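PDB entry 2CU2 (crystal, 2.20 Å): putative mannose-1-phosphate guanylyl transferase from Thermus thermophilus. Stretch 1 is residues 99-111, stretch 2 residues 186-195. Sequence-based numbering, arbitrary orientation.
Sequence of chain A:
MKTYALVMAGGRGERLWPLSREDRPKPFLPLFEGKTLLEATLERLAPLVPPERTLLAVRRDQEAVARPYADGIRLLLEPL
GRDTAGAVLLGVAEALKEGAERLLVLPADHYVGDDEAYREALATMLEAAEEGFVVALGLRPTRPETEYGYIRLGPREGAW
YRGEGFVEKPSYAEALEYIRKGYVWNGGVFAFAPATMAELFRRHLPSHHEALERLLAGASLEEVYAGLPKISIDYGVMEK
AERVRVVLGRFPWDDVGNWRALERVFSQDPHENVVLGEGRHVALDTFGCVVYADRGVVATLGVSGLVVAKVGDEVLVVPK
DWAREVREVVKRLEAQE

Stretch 1, residues 99-111: GAERLLVLPADHY
Stretch 2 186-195: NGGVFAFAPA

Two antiparallel strands, residues 102-107 and the strand that runs through Phe 190 to Phe 192, form the joint: their N-to-C directions differ by 173° and their axes approach to 4.7 Å. The register is fixed by Leu 103 opposite Phe 192 (CA-CA 5.6 Å), Leu 104 opposite Ala 191 (4.6 Å) and Val 105 opposite Phe 190 (5.0 Å). Phi/psi values such as -128/127 at Leu 103 and -118/124 at Val 105 are typical of extended chain; Phe 192, at -162/158, is more fully stretched. Together the stretches bury 647 Å², counting both sides.

Phe 192, Val 105 and Leu 103 cover the most surface, 77, 70 and 69 Å², and all three project from the same face of the sheet. Two reciprocal pairs of backbone hydrogen bonds set their positions. Leu 103 N donates to Phe 192 O at 2.8 Å (156° at hydrogen), and Phe 192 N returns a bond to Leu 103 O at 3.1 Å (165°). Val 105 N donates to Phe 190 O at 2.8 Å (170°), and Phe 190 N to Val 105 O at 2.9 Å (160°). Between these pairs, CA-H...O contacts run from Ala 191 CA to Leu 103 O (3.5 Å) and from Leu 104 CA to Phe 190 O (3.4 Å); a further one joins Val 189 CA to Val 105 O (3.2 Å).

The p rotamer of Phe 192 (chi1 48°, chi2 85°) brings the end of its side chain nearer the other strand than its CA-to-CB direction suggests. Leu 103 O lies over one ring face. Leu 103, in the t,p rotamer (177°, 61°), places CD2 3.9 Å from Phe 192 CE1, while Val 105, chi1 t at 170°, places CG2 3.9 Å from Phe 192 CZ. One broad aromatic ring thus touches two aliphatic side chains spaced two residues apart, a buried apolar cluster needing no polar partner. Phe 190 (m, -56°) shares this face, its CB 4.3 Å from Val 105 CB.

On the face carrying Leu 104 and Ala 191, a small methyl meets a longer side chain: Leu 104 CD1 reaches Ala 191 CB at 3.5 Å, with chi1 -150° and chi2 43°.

At one end, Pro 194 begins a helix after the N-cap position, Ala 193. Pro 194 has phi/psi of -46/-42, which suits proline in a first turn; 58 Å² of the residue is covered by the other stretch, and its ring is C-gamma exo, with Pro 194 CG 3.3 Å from Ala 100 O.

At the other end, Gly 188 adopts 86/3, where a side chain would jam against the preceding carbonyl; an ideal CB would also lie 3.3 Å from Pro 107 CG. Gly 188 N donates to Asn 186 OD1 (2.8 Å) across the corner. Pro 107 CD packs 3.2 Å from Gly 188 O and 3.9 Å from Val 189 CG2. A water links His 110 ND1 (2.9 Å from its O) with Gly 187 O, to which it donates at 3.1 Å.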

# COMPACT_ATOMS: atom_id res chain seq x y z
N GLY A 99 -0.65 37.79 34.77
CA GLY A 99 0.30 38.10 35.84
C GLY A 99 1.39 37.04 35.96
O GLY A 99 1.98 36.83 37.01
N ALA A 100 1.63 36.34 34.84
CA ALA A 100 2.63 35.27 34.86
C ALA A 100 4.05 35.82 34.98
O ALA A 100 4.41 36.84 34.40
CB ALA A 100 2.49 34.47 33.56
N GLU A 101 4.87 35.13 35.77
CA GLU A 101 6.26 35.52 35.97
C GLU A 101 7.15 34.83 34.95
O GLU A 101 8.28 35.26 34.70
CB GLU A 101 6.72 35.13 37.37
CG GLU A 101 6.06 35.89 38.50
CD GLU A 101 6.19 35.16 39.82
OE1 GLU A 101 5.28 34.37 40.15
OE2 GLU A 101 7.20 35.38 40.52
N ARG A 102 6.65 33.75 34.38
CA ARG A 102 7.40 32.99 33.40
C ARG A 102 6.49 32.41 32.33
O ARG A 102 5.36 32.00 32.62
CB ARG A 102 8.15 31.83 34.08
CG ARG A 102 9.30 32.24 34.98
CD ARG A 102 10.52 32.60 34.17
NE ARG A 102 11.69 32.83 35.03
CZ ARG A 102 11.89 33.93 35.74
NH1 ARG A 102 11.01 34.92 35.70
NH2 ARG A 102 12.97 34.03 36.51
N LEU A 103 6.98 32.39 31.10
CA LEU A 103 6.23 31.80 30.01
C LEU A 103 7.13 30.79 29.31
O LEU A 103 8.26 31.10 28.91
CB LEU A 103 5.76 32.86 29.00
CG LEU A 103 5.02 32.26 27.81
CD1 LEU A 103 3.77 31.52 28.29
CD2 LEU A 103 4.66 33.35 26.81
N LEU A 104 6.61 29.58 29.17
CA LEU A 104 7.34 28.50 28.52
C LEU A 104 6.68 28.33 27.15
O LEU A 104 5.45 28.27 27.05
CB LEU A 104 7.19 27.25 29.38
CG LEU A 104 8.29 26.19 29.41
CD1 LEU A 104 9.67 26.84 29.49
CD2 LEU A 104 8.03 25.29 30.62
N VAL A 105 7.48 28.28 26.10
CA VAL A 105 6.94 28.11 24.75
C VAL A 105 7.46 26.81 24.15
O VAL A 105 8.67 26.60 24.07
CB VAL A 105 7.35 29.29 23.84
CG1 VAL A 105 6.99 28.97 22.39
CG2 VAL A 105 6.66 30.56 24.29
N LEU A 106 6.55 25.94 23.72
CA LEU A 106 6.97 24.68 23.13
C LEU A 106 6.09 24.15 22.00
O LEU A 106 4.87 24.35 21.99
CB LEU A 106 7.08 23.61 24.21
CG LEU A 106 5.86 23.45 25.11
CD1 LEU A 106 5.30 22.05 25.00
CD2 LEU A 106 6.26 23.76 26.54
N PRO A 107 6.70 23.46 21.03
CA PRO A 107 6.01 22.80 19.93
C PRO A 107 5.33 21.51 20.40
O PRO A 107 5.76 20.85 21.33
CB PRO A 107 7.04 22.50 18.85
CG PRO A 107 8.39 22.40 19.54
CD PRO A 107 8.13 23.21 20.90
N ALA A 108 4.22 21.18 19.72
CA ALA A 108 3.47 19.99 20.10
C ALA A 108 3.68 18.86 19.08
O ALA A 108 3.10 17.79 19.18
CB ALA A 108 1.99 20.36 20.18
N ASP A 109 4.51 19.15 18.07
CA ASP A 109 4.71 18.15 17.02
C ASP A 109 6.13 17.56 17.04
O ASP A 109 6.70 17.23 16.02
CB ASP A 109 4.41 18.80 15.67
CG ASP A 109 5.42 19.90 15.36
OD1 ASP A 109 5.65 20.73 16.25
OD2 ASP A 109 5.90 19.97 14.24
N HIS A 110 6.69 17.46 18.26
CA HIS A 110 8.02 16.86 18.40
C HIS A 110 7.97 15.55 19.21
O HIS A 110 7.06 15.30 19.98
CB HIS A 110 8.93 17.87 19.11
CG HIS A 110 9.28 18.98 18.16
ND1 HIS A 110 10.19 19.94 18.44
CD2 HIS A 110 8.75 19.23 16.89
CE1 HIS A 110 10.22 20.75 17.37
NE2 HIS A 110 9.37 20.35 16.42
N TYR A 111 8.97 14.69 18.97
CA TYR A 111 9.07 13.47 19.77
C TYR A 111 10.14 13.62 20.87
O TYR A 111 11.23 14.11 20.64
CB TYR A 111 9.43 12.31 18.85
CG TYR A 111 9.82 11.13 19.67
CD1 TYR A 111 8.84 10.31 20.21
CD2 TYR A 111 11.17 10.88 19.95
CE1 TYR A 111 9.19 9.24 21.02
CE2 TYR A 111 11.52 9.82 20.77
CZ TYR A 111 10.54 9.01 21.31
OH TYR A 111 10.89 7.94 22.11
N ASN A 186 18.64 23.45 17.63
CA ASN A 186 17.61 24.26 18.28
C ASN A 186 16.36 23.41 18.54
O ASN A 186 15.73 22.89 17.63
CB ASN A 186 17.25 25.40 17.32
CG ASN A 186 16.30 26.37 17.96
OD1 ASN A 186 15.39 26.01 18.71
ND2 ASN A 186 16.47 27.66 17.60
N GLY A 187 16.04 23.24 19.83
CA GLY A 187 14.97 22.31 20.19
C GLY A 187 13.56 22.93 20.05
O GLY A 187 12.55 22.27 20.22
N GLY A 188 13.52 24.25 19.77
CA GLY A 188 12.18 24.78 19.52
C GLY A 188 11.46 25.18 20.81
O GLY A 188 10.29 25.55 20.82
N VAL A 189 12.18 25.05 21.94
CA VAL A 189 11.57 25.41 23.22
C VAL A 189 12.23 26.65 23.84
O VAL A 189 13.43 26.86 23.75
CB VAL A 189 11.71 24.22 24.18
CG1 VAL A 189 11.11 24.58 25.54
CG2 VAL A 189 10.97 23.02 23.61
N PHE A 190 11.38 27.51 24.44
CA PHE A 190 11.91 28.76 24.99
C PHE A 190 11.29 29.09 26.35
O PHE A 190 10.17 28.70 26.66
CB PHE A 190 11.60 29.88 23.99
CG PHE A 190 12.18 29.54 22.65
CD1 PHE A 190 11.36 29.00 21.67
CD2 PHE A 190 13.52 29.78 22.39
CE1 PHE A 190 11.88 28.70 20.42
CE2 PHE A 190 14.03 29.48 21.13
CZ PHE A 190 13.22 28.94 20.14
N ALA A 191 12.08 29.80 27.17
CA ALA A 191 11.60 30.21 28.48
C ALA A 191 12.06 31.63 28.81
O ALA A 191 13.23 31.98 28.69
CB ALA A 191 12.16 29.23 29.52
N PHE A 192 11.07 32.47 29.17
CA PHE A 192 11.39 33.85 29.51
C PHE A 192 10.25 34.49 30.30
O PHE A 192 9.11 34.04 30.29
CB PHE A 192 11.59 34.62 28.20
CG PHE A 192 10.45 34.33 27.25
CD1 PHE A 192 9.27 35.06 27.35
CD2 PHE A 192 10.60 33.35 26.28
CE1 PHE A 192 8.23 34.81 26.46
CE2 PHE A 192 9.55 33.11 25.40
CZ PHE A 192 8.37 33.83 25.48
N ALA A 193 10.59 35.56 31.04
CA ALA A 193 9.53 36.38 31.60
C ALA A 193 8.83 37.14 30.48
O ALA A 193 9.44 37.62 29.54
CB ALA A 193 10.16 37.36 32.59
N PRO A 194 7.49 37.20 30.57
CA PRO A 194 6.70 37.86 29.55
C PRO A 194 7.26 39.24 29.16
O PRO A 194 7.29 39.62 28.00
CB PRO A 194 5.27 37.98 30.08
CG PRO A 194 5.10 36.91 31.16
CD PRO A 194 6.62 36.65 31.60
N ALA A 195 7.71 40.00 30.18
CA ALA A 195 8.23 41.33 29.90
C ALA A 195 9.47 41.30 28.99
O ALA A 195 9.65 42.14 28.12
CB ALA A 195 8.57 42.03 31.22
O HOH W 1 10.61 20.18 21.33